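Local coordinates for protein type II secretion chaperone CpaB (PDB 6O38) that forms a complex with the secreted metalloprotease CpaA and probably acts as its type II secretion chaperone, at residues G[111-116]-G[129-134]; G[70-75]-G[152-157]; G[38-43]-G[78-83]; G[95-100]-G[144-149]. One frame throughout, in Å; residues are numbered along the deposited sequence.

Interaction 1. Residues G[111-116]-G[129-134]; sequences IVRWTG and TITQSQ
The indole of W114 meets the neighbouring strand through its benzo edge: I130 O lies in the ring plane, 3.3 Å from W114 CE3, and farther round the rim W114 CZ3 comes to 3.9 Å from Q132 CB. One face of the indole receives V112 CG1 from its own strand, off centre near the rim. The second flat group, the R113 guanidinium, has T131 CG2 over one face, 3.9 Å above the plane and likewise displaced. Because R113 CG is anti to the backbone N (chi1 -172°), it lies 3.4 Å from T131 OG1, and the two side chains run side by side in the same direction. Beside them, I111 CG2 touches T131 CG2 at 3.5 Å.

The two segments lie on strands 111-118 and 127-133, an antiparallel beta hairpin. Paired main-chain bonds join V112 with Q132 and W114 with I130; W114 N to I130 O measures 2.7 Å. Beta-branched isoleucine, valine and threonine suit such extended backbone. Alternation gives the ladder two unlike faces. V112, W114, I130 and Q132 share one, where I77 of helix 74-78 packs on W114 and Q132, and the amide oxygen of Q132 is bonded by the hydroxyl of T139 and probably by that of Y72.

The opposite face, bearing I111, R113, T131 and S133, meets the protease CpaA. There R113 NH1 and T131 OG1 both bond OE2 of E400 of the CpaA chain. A cationic and a hydroxyl group held side by side thus engage one carboxylate oxygen, chemistry consistent with specific recognition of the substrate.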
# COMPACT_ATOMS: atom_id res chain seq x y z
N ILE G 111 18.85 -2.56 16.89
CA ILE G 111 17.75 -2.19 16.01
C ILE G 111 16.47 -2.83 16.52
O ILE G 111 16.44 -4.04 16.81
CB ILE G 111 18.03 -2.60 14.55
CG1 ILE G 111 19.32 -1.94 14.06
CG2 ILE G 111 16.88 -2.21 13.66
CD1 ILE G 111 19.78 -2.43 12.71
N VAL G 112 15.41 -2.03 16.64
CA VAL G 112 14.09 -2.49 17.04
C VAL G 112 13.10 -2.09 15.96
O VAL G 112 13.20 -0.98 15.41
CB VAL G 112 13.68 -1.91 18.42
CG1 VAL G 112 12.27 -2.33 18.79
CG2 VAL G 112 14.67 -2.34 19.49
N ARG G 113 12.16 -2.97 15.65
CA ARG G 113 11.15 -2.72 14.63
C ARG G 113 9.77 -2.66 15.28
O ARG G 113 9.38 -3.58 16.01
CB ARG G 113 11.17 -3.81 13.55
CG ARG G 113 10.26 -3.50 12.37
CD ARG G 113 10.11 -4.69 11.43
NE ARG G 113 11.26 -5.59 11.46
CZ ARG G 113 12.25 -5.56 10.58
NH1 ARG G 113 12.25 -4.66 9.60
NH2 ARG G 113 13.26 -6.41 10.67
N TRP G 114 9.04 -1.59 15.01
CA TRP G 114 7.64 -1.47 15.39
C TRP G 114 6.76 -1.73 14.18
O TRP G 114 7.03 -1.22 13.09
CB TRP G 114 7.33 -0.08 15.96
CG TRP G 114 7.92 0.18 17.31
CD1 TRP G 114 7.30 0.06 18.52
CD2 TRP G 114 9.25 0.64 17.59
NE1 TRP G 114 8.16 0.40 19.53
CE2 TRP G 114 9.36 0.76 18.99
CE3 TRP G 114 10.35 0.96 16.79
CZ2 TRP G 114 10.54 1.18 19.61
CZ3 TRP G 114 11.52 1.37 17.41
CH2 TRP G 114 11.60 1.48 18.80
N THR G 115 5.71 -2.53 14.37
CA THR G 115 4.74 -2.82 13.32
C THR G 115 3.35 -2.44 13.80
O THR G 115 2.98 -2.70 14.96
CB THR G 115 4.78 -4.30 12.92
OG1 THR G 115 6.12 -4.66 12.59
CG2 THR G 115 3.88 -4.55 11.72
N GLY G 116 2.57 -1.81 12.92
CA GLY G 116 1.22 -1.41 13.26
C GLY G 116 0.30 -1.49 12.06
O GLY G 116 0.73 -1.60 10.91
N THR G 129 5.61 -0.04 9.26
CA THR G 129 6.73 -0.52 10.04
C THR G 129 7.68 0.63 10.31
O THR G 129 7.93 1.46 9.43
CB THR G 129 7.50 -1.65 9.33
OG1 THR G 129 8.19 -1.13 8.19
CG2 THR G 129 6.56 -2.77 8.90
N ILE G 130 8.21 0.68 11.53
CA ILE G 130 9.22 1.66 11.92
C ILE G 130 10.40 0.87 12.48
O ILE G 130 10.29 0.25 13.55
CB ILE G 130 8.70 2.67 12.95
CG1 ILE G 130 7.58 3.52 12.35
CG2 ILE G 130 9.83 3.55 13.46
CD1 ILE G 130 6.85 4.37 13.36
N THR G 131 11.52 0.89 11.77
CA THR G 131 12.72 0.17 12.16
C THR G 131 13.80 1.20 12.48
O THR G 131 14.14 2.04 11.64
CB THR G 131 13.17 -0.77 11.04
OG1 THR G 131 12.03 -1.39 10.45
CG2 THR G 131 14.06 -1.86 11.61
N GLN G 132 14.33 1.13 13.70
CA GLN G 132 15.13 2.21 14.26
C GLN G 132 16.40 1.65 14.88
O GLN G 132 16.35 0.70 15.67
CB GLN G 132 14.33 2.98 15.31
CG GLN G 132 15.08 4.12 15.97
CD GLN G 132 14.16 5.06 16.70
OE1 GLN G 132 13.27 5.66 16.11
NE2 GLN G 132 14.35 5.19 18.01
N SER G 133 17.54 2.24 14.53
CA SER G 133 18.81 1.95 15.17
C SER G 133 19.07 2.98 16.26
O SER G 133 18.80 4.18 16.08
CB SER G 133 19.96 1.97 14.16
OG SER G 133 21.22 2.01 14.81
N GLN G 134 19.56 2.52 17.41
CA GLN G 134 19.85 3.42 18.52
C GLN G 134 21.26 3.99 18.42
O GLN G 134 21.46 5.19 18.64
CB GLN G 134 19.65 2.71 19.86
CG GLN G 134 19.92 3.62 21.05
CD GLN G 134 18.75 4.53 21.35
OE1 GLN G 134 17.63 4.31 20.88
NE2 GLN G 134 18.99 5.57 22.14

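Interaction 2. Residues G[70-75]-G[152-157]; sequences IKYDPK and AEIKDG
Apolar contact between Y72 and I154 carries most of this meeting. Y72 CG, anti to the backbone N (chi1 170°), comes against I154 CD1; the two side chains cross at about a right angle. I154 CD1 makes a CH-pi contact over one ring face, 3.9 Å from the centroid and 28° off the normal, while I154 CG2 reaches Y72 CD2 at 3.5 Å. P74 N lies over the opposite face, near the rim. I70 extends the apolar patch, its CD1 3.8 Å from I154 CG1. A branched isoleucine suits this place because its two arms can touch both neighbours.

Topologically, 68-72 and 148-155 are not adjacent strands of the antiparallel sheet: 158-163 runs between them. G157 belongs to the tight turn leading into 158-163, where the positive phi values of D156 and G157 lie close to those of a type I' turn, a setting well suited to glycine.

Polar contacts are fewer. Y72 N donates to G157 O at 2.7 Å. A CA-H...O contact of 3.3 Å runs from G157 CA to Y72 O. Just past the strand, D73 serves as N-cap of the short helix 74-78, OD1 accepting from K75 N at 3.1 Å.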
# COMPACT_ATOMS: atom_id res chain seq x y z
N ILE G 70 11.19 16.30 6.72
CA ILE G 70 10.45 16.17 7.97
C ILE G 70 11.41 16.18 9.15
O ILE G 70 12.59 15.84 9.02
CB ILE G 70 9.59 14.89 8.01
CG1 ILE G 70 10.43 13.65 7.66
CG2 ILE G 70 8.38 15.01 7.09
CD1 ILE G 70 10.88 12.84 8.87
N LYS G 71 10.89 16.57 10.30
CA LYS G 71 11.60 16.49 11.57
C LYS G 71 11.04 15.32 12.37
O LYS G 71 9.84 15.05 12.33
CB LYS G 71 11.48 17.79 12.36
CG LYS G 71 12.30 17.80 13.65
CD LYS G 71 12.46 19.21 14.20
CE LYS G 71 13.37 19.22 15.41
NZ LYS G 71 13.68 20.60 15.87
N TYR G 72 11.92 14.63 13.10
CA TYR G 72 11.55 13.39 13.76
C TYR G 72 12.21 13.30 15.13
O TYR G 72 13.38 13.67 15.29
CB TYR G 72 11.95 12.18 12.90
CG TYR G 72 11.84 10.85 13.59
CD1 TYR G 72 10.60 10.36 14.00
CD2 TYR G 72 12.96 10.07 13.82
CE1 TYR G 72 10.49 9.13 14.63
CE2 TYR G 72 12.86 8.84 14.44
CZ TYR G 72 11.63 8.38 14.84
OH TYR G 72 11.53 7.16 15.46
N ASP G 73 11.45 12.82 16.11
CA ASP G 73 11.95 12.59 17.46
C ASP G 73 11.91 11.10 17.75
O ASP G 73 10.82 10.53 17.88
CB ASP G 73 11.12 13.36 18.49
CG ASP G 73 11.81 13.49 19.83
OD1 ASP G 73 12.52 12.55 20.24
OD2 ASP G 73 11.65 14.55 20.48
N PRO G 74 13.06 10.43 17.85
CA PRO G 74 13.05 8.97 18.08
C PRO G 74 12.54 8.56 19.45
O PRO G 74 12.22 7.38 19.64
CB PRO G 74 14.52 8.58 17.89
CG PRO G 74 15.28 9.81 18.24
CD PRO G 74 14.43 10.96 17.76
N LYS G 75 12.45 9.49 20.40
CA LYS G 75 11.98 9.15 21.74
C LYS G 75 10.47 8.97 21.80
O LYS G 75 9.97 8.36 22.75
CB LYS G 75 12.41 10.23 22.73
CG LYS G 75 13.92 10.42 22.79
CD LYS G 75 14.30 11.73 23.45
CE LYS G 75 15.81 11.93 23.43
NZ LYS G 75 16.20 13.28 23.93
N ALA G 152 10.37 6.61 4.50
CA ALA G 152 10.98 7.70 5.25
C ALA G 152 12.35 7.25 5.74
O ALA G 152 12.47 6.22 6.41
CB ALA G 152 10.10 8.12 6.43
N GLU G 153 13.39 8.01 5.39
CA GLU G 153 14.75 7.75 5.84
C GLU G 153 15.20 8.93 6.68
O GLU G 153 15.32 10.06 6.18
CB GLU G 153 15.69 7.54 4.65
CG GLU G 153 17.12 7.24 5.03
CD GLU G 153 17.96 6.83 3.83
OE1 GLU G 153 17.46 6.92 2.69
OE2 GLU G 153 19.12 6.41 4.04
N ILE G 154 15.47 8.68 7.96
CA ILE G 154 15.74 9.73 8.94
C ILE G 154 17.12 9.51 9.54
O ILE G 154 17.51 8.37 9.82
CB ILE G 154 14.66 9.76 10.04
CG1 ILE G 154 13.27 9.93 9.42
CG2 ILE G 154 14.93 10.89 11.03
CD1 ILE G 154 12.14 9.51 10.32
N LYS G 155 17.85 10.61 9.74
CA LYS G 155 19.19 10.57 10.33
C LYS G 155 19.37 11.80 11.21
O LYS G 155 19.30 12.93 10.71
CB LYS G 155 20.27 10.51 9.25
CG LYS G 155 21.69 10.67 9.78
CD LYS G 155 22.19 9.38 10.42
CE LYS G 155 23.62 9.54 10.92
NZ LYS G 155 24.08 8.36 11.70
N ASP G 156 19.60 11.57 12.50
CA ASP G 156 19.85 12.64 13.47
C ASP G 156 18.68 13.63 13.53
O ASP G 156 18.87 14.85 13.53
CB ASP G 156 21.17 13.36 13.18
CG ASP G 156 22.37 12.45 13.31
OD1 ASP G 156 22.34 11.54 14.17
OD2 ASP G 156 23.35 12.64 12.56
N GLY G 157 17.46 13.09 13.59
CA GLY G 157 16.28 13.90 13.78
C GLY G 157 15.70 14.53 12.53
O GLY G 157 14.57 15.05 12.59

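Interaction 3. Residues G[38-43]-G[78-83]; sequences LSQQQI and ELKKVG. With SO4 (sulfate ion), chain B.
The side chains of Q40 and K80 reach toward each other tip to tip where two irregular loops meet. The closer-packed part is formed by K80, which is largely buried. Its chain bends at chi2 (-66°) and then runs straight, and NZ makes a weak hydrogen bond of 3.3 Å to Q41 O. A long lysine suits this place: methylenes fill the inner part of the contact, CD lying 3.9 Å from Q40 OE1, while the ammonium finds a main-chain carbonyl.

The solvent side is more exposed. Here the Q40 side chain crosses L79 at about a right angle, NE2 resting 3.5 Å from L79 CB, and the same NE2 turns back to S39 O in a weak bond of 2.8 Å. Farther along 38-43 a sulfate ion, probably from the crystallisation liquor, is held by consecutive backbone amides: I43 N donates to O1 at 2.9 Å and Q42 N, more weakly, to O2.

The 38-43 loop leads into strand 45-47, one outermost strand of the sheet, yet Q42 bonds by its backbone to K87 on 85-90, the other outermost strand. The segment thus spans from one margin of the antiparallel sheet to the other, consistent with a strongly curled, barrel-like sheet.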
# COMPACT_ATOMS: atom_id res chain seq x y z
N LEU G 38 5.92 11.56 30.04
CA LEU G 38 4.48 11.36 29.92
C LEU G 38 3.93 11.89 28.60
O LEU G 38 2.85 11.46 28.18
CB LEU G 38 3.77 12.00 31.11
CG LEU G 38 2.78 13.16 30.94
CD1 LEU G 38 1.37 12.67 30.66
CD2 LEU G 38 2.80 14.05 32.17
N SER G 39 4.65 12.81 27.94
CA SER G 39 4.19 13.35 26.66
C SER G 39 4.03 12.24 25.63
O SER G 39 5.01 11.63 25.19
CB SER G 39 5.17 14.41 26.14
OG SER G 39 5.19 15.54 26.99
N GLN G 40 2.79 11.97 25.23
CA GLN G 40 2.46 10.92 24.28
C GLN G 40 1.70 11.56 23.12
O GLN G 40 0.47 11.61 23.12
CB GLN G 40 1.63 9.81 24.94
CG GLN G 40 2.35 9.08 26.06
CD GLN G 40 3.55 8.30 25.57
OE1 GLN G 40 3.42 7.20 25.04
NE2 GLN G 40 4.74 8.88 25.74
N GLN G 41 2.45 12.04 22.13
CA GLN G 41 1.85 12.60 20.92
C GLN G 41 1.66 11.50 19.89
O GLN G 41 2.52 10.63 19.72
CB GLN G 41 2.71 13.72 20.35
CG GLN G 41 4.15 13.33 20.04
CD GLN G 41 4.85 14.34 19.16
OE1 GLN G 41 6.07 14.48 19.21
NE2 GLN G 41 4.08 15.04 18.33
N GLN G 42 0.51 11.53 19.20
CA GLN G 42 0.22 10.52 18.20
C GLN G 42 0.95 10.80 16.89
O GLN G 42 1.22 9.86 16.13
CB GLN G 42 -1.28 10.44 17.96
CG GLN G 42 -2.07 10.02 19.19
CD GLN G 42 -3.57 10.02 18.96
OE1 GLN G 42 -4.05 10.46 17.92
NE2 GLN G 42 -4.32 9.50 19.93
N ILE G 43 1.28 12.06 16.61
CA ILE G 43 2.01 12.40 15.40
C ILE G 43 3.45 11.92 15.52
O ILE G 43 4.12 12.16 16.53
CB ILE G 43 1.94 13.92 15.14
CG1 ILE G 43 0.53 14.33 14.73
CG2 ILE G 43 2.96 14.33 14.09
CD1 ILE G 43 0.37 15.81 14.49
N GLU G 78 9.78 5.23 20.98
CA GLU G 78 10.34 4.36 22.01
C GLU G 78 9.48 4.31 23.26
O GLU G 78 9.59 3.36 24.04
CB GLU G 78 11.76 4.81 22.36
CG GLU G 78 12.75 4.65 21.22
CD GLU G 78 14.07 5.35 21.50
OE1 GLU G 78 14.24 5.89 22.61
OE2 GLU G 78 14.93 5.36 20.60
N LEU G 79 8.63 5.32 23.48
CA LEU G 79 7.70 5.32 24.60
C LEU G 79 6.36 4.70 24.25
O LEU G 79 5.45 4.72 25.08
CB LEU G 79 7.50 6.75 25.11
CG LEU G 79 8.72 7.43 25.73
CD1 LEU G 79 8.41 8.86 26.12
CD2 LEU G 79 9.21 6.64 26.94
N LYS G 80 6.21 4.17 23.04
CA LYS G 80 4.97 3.54 22.61
C LYS G 80 5.03 2.04 22.87
O LYS G 80 6.03 1.38 22.59
CB LYS G 80 4.71 3.79 21.12
CG LYS G 80 4.56 5.26 20.75
CD LYS G 80 3.31 5.86 21.37
CE LYS G 80 3.13 7.31 20.95
NZ LYS G 80 1.89 7.92 21.51
N LYS G 81 3.94 1.50 23.41
CA LYS G 81 3.80 0.08 23.68
C LYS G 81 2.75 -0.51 22.75
O LYS G 81 2.06 0.20 22.01
CB LYS G 81 3.44 -0.16 25.15
CG LYS G 81 4.34 0.60 26.12
CD LYS G 81 4.35 -0.02 27.51
CE LYS G 81 3.03 0.18 28.23
NZ LYS G 81 3.10 -0.32 29.63
N VAL G 82 2.65 -1.84 22.78
CA VAL G 82 1.71 -2.54 21.90
C VAL G 82 0.29 -2.12 22.26
O VAL G 82 -0.17 -2.30 23.39
CB VAL G 82 1.88 -4.06 22.01
CG1 VAL G 82 0.73 -4.77 21.33
CG2 VAL G 82 3.21 -4.48 21.38
N GLY G 83 -0.42 -1.54 21.29
CA GLY G 83 -1.77 -1.05 21.48
C GLY G 83 -1.90 0.46 21.45
O GLY G 83 -3.03 0.96 21.34
S SO4 B . -0.79 14.77 18.47
O1 SO4 B . 0.59 14.52 18.06
O2 SO4 B . -0.97 14.34 19.86
O3 SO4 B . -1.07 16.20 18.36
O4 SO4 B . -1.70 14.03 17.61

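Interaction 4. Residues G[95-100]-G[144-149]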
# COMPACT_ATOMS: atom_id res chain seq x y z
N ILE G 95 -2.30 11.79 2.79
CA ILE G 95 -2.34 10.79 3.85
C ILE G 95 -2.51 11.51 5.18
O ILE G 95 -1.65 12.30 5.59
CB ILE G 95 -1.08 9.92 3.85
CG1 ILE G 95 -0.85 9.30 2.47
CG2 ILE G 95 -1.20 8.83 4.90
CD1 ILE G 95 -1.97 8.39 2.02
N ASN G 96 -3.63 11.23 5.85
CA ASN G 96 -3.90 11.78 7.18
C ASN G 96 -4.75 10.75 7.92
O ASN G 96 -5.98 10.72 7.78
CB ASN G 96 -4.61 13.13 7.09
CG ASN G 96 -4.88 13.74 8.44
OD1 ASN G 96 -4.12 13.55 9.39
ND2 ASN G 96 -5.98 14.48 8.54
N ARG G 97 -4.09 9.90 8.70
CA ARG G 97 -4.76 8.77 9.33
C ARG G 97 -3.98 8.35 10.57
O ARG G 97 -2.83 8.74 10.77
CB ARG G 97 -4.91 7.61 8.35
CG ARG G 97 -3.59 7.01 7.90
CD ARG G 97 -3.67 6.56 6.45
NE ARG G 97 -4.85 5.73 6.20
CZ ARG G 97 -5.31 5.44 4.99
NH1 ARG G 97 -4.71 5.92 3.91
NH2 ARG G 97 -6.39 4.67 4.86
N THR G 98 -4.63 7.54 11.39
CA THR G 98 -4.06 7.02 12.62
C THR G 98 -3.88 5.51 12.52
O THR G 98 -4.42 4.85 11.63
CB THR G 98 -4.93 7.37 13.83
OG1 THR G 98 -6.25 6.86 13.64
CG2 THR G 98 -5.00 8.88 14.02
N GLY G 99 -3.12 4.96 13.47
CA GLY G 99 -2.87 3.53 13.52
C GLY G 99 -2.47 3.13 14.92
O GLY G 99 -2.23 3.97 15.79
N LYS G 100 -2.40 1.82 15.13
CA LYS G 100 -2.10 1.26 16.44
C LYS G 100 -0.93 0.29 16.34
O LYS G 100 -0.87 -0.52 15.41
CB LYS G 100 -3.32 0.54 17.04
CG LYS G 100 -4.61 1.34 16.93
CD LYS G 100 -5.46 1.20 18.18
CE LYS G 100 -6.62 2.18 18.14
NZ LYS G 100 -7.38 2.21 19.43
N PHE G 144 2.43 1.66 4.16
CA PHE G 144 1.73 0.99 3.07
C PHE G 144 0.23 1.23 3.22
O PHE G 144 -0.41 0.67 4.12
CB PHE G 144 2.05 -0.51 3.07
CG PHE G 144 3.51 -0.81 2.90
CD1 PHE G 144 4.23 -0.23 1.87
CD2 PHE G 144 4.15 -1.68 3.76
CE1 PHE G 144 5.58 -0.52 1.71
CE2 PHE G 144 5.50 -1.96 3.61
CZ PHE G 144 6.21 -1.38 2.58
N THR G 145 -0.32 2.06 2.34
CA THR G 145 -1.75 2.32 2.29
C THR G 145 -2.27 1.99 0.90
O THR G 145 -1.51 1.80 -0.05
CB THR G 145 -2.06 3.78 2.63
OG1 THR G 145 -1.66 4.63 1.55
CG2 THR G 145 -1.34 4.21 3.90
N GLU G 146 -3.60 1.92 0.78
CA GLU G 146 -4.21 1.71 -0.52
C GLU G 146 -4.05 2.92 -1.44
O GLU G 146 -4.16 2.77 -2.66
CB GLU G 146 -5.70 1.38 -0.36
CG GLU G 146 -6.56 2.54 0.12
CD GLU G 146 -6.36 2.88 1.58
OE1 GLU G 146 -5.72 2.09 2.30
OE2 GLU G 146 -6.83 3.96 2.01
N LYS G 147 -3.79 4.10 -0.88
CA LYS G 147 -3.58 5.30 -1.67
C LYS G 147 -2.15 5.46 -2.16
O LYS G 147 -1.89 6.36 -2.96
CB LYS G 147 -3.99 6.54 -0.87
CG LYS G 147 -5.48 6.61 -0.57
CD LYS G 147 -5.83 7.86 0.23
CE LYS G 147 -7.33 7.96 0.48
NZ LYS G 147 -7.68 9.17 1.27
N GLY G 148 -1.23 4.62 -1.71
CA GLY G 148 0.16 4.74 -2.11
C GLY G 148 1.08 4.26 -1.01
O GLY G 148 0.68 4.04 0.13
N ASN G 149 2.35 4.10 -1.38
CA ASN G 149 3.38 3.60 -0.48
C ASN G 149 4.45 4.67 -0.29
O ASN G 149 4.88 5.30 -1.26
CB ASN G 149 4.01 2.32 -1.03
CG ASN G 149 2.98 1.26 -1.33
OD1 ASN G 149 2.13 0.95 -0.50
ND2 ASN G 149 3.04 0.69 -2.53
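T145 meets both I95 and R97 of the other strand. Its CB lies 3.6 Å from R97 NH1, and OG1 is 3.8 Å from I95 CD1. With OG1 between the backbone N and the carbonyl carbon (chi1 73°), the hydroxyl donates to G148 O at 2.8 Å, in the carbonyl plane and on a lone pair. Threonine suits this place because CB and CG2 can lie against R97 while the hydroxyl bonds back into its own turn.

E146 supplies the charged link. Its OE2 uses the syn lone pair to accept from R97 NH2 at 3.0 Å, a salt bridge with a fairly straight N-H...O angle of 162°; R97 NH1 adds a weak bond to the same oxygen. OE2 lies at the guanidinium edge, but the carboxylate plane is turned 83° from that of the guanidinium. T145 to G148 form a type I beta turn that closes the hairpin of strands 138-145 and 148-155, whereas strand 95-106 lies three places from 138-145 in the sheet order, across the curl of the sheet. The R97 guanidinium also makes a cation-pi contact with F118.

K147 follows, its CB 4.0 Å from I95 CD1 as the two side chains slide past each other in opposite directions. Its NZ stands 5.1 Å from R97 NH1; E70 of the CpaA chain, in long, weak ion pairs with both residues, may ease that repulsion. At G148, the carbonyl oxygen accepts from T145 N as well as from the hydroxyl, and the backbone angles suit glycine.

Overall arrangement
Interactions 1, 2 and 4 draw on one antiparallel sheet: interaction 1 pairs neighbouring strands, while interactions 2 and 4 reach past intervening strands. The centres of interactions 2 and 4 lie about 19 Å apart, on opposite sides of the chain's centre, although both use strand 148-155. Interaction 1, about 12 Å from interaction 2 between centres, touches it through Q132 and Y72; interaction 3, about 14 Å from interaction 1, joins loops at the sheet's margin. Along the chain, interaction 2 spans both 4 and 1, and crosses interaction 3. Interactions 1, 2 and 4 each have CpaA nearby, consistent with a broad binding surface on this sheet.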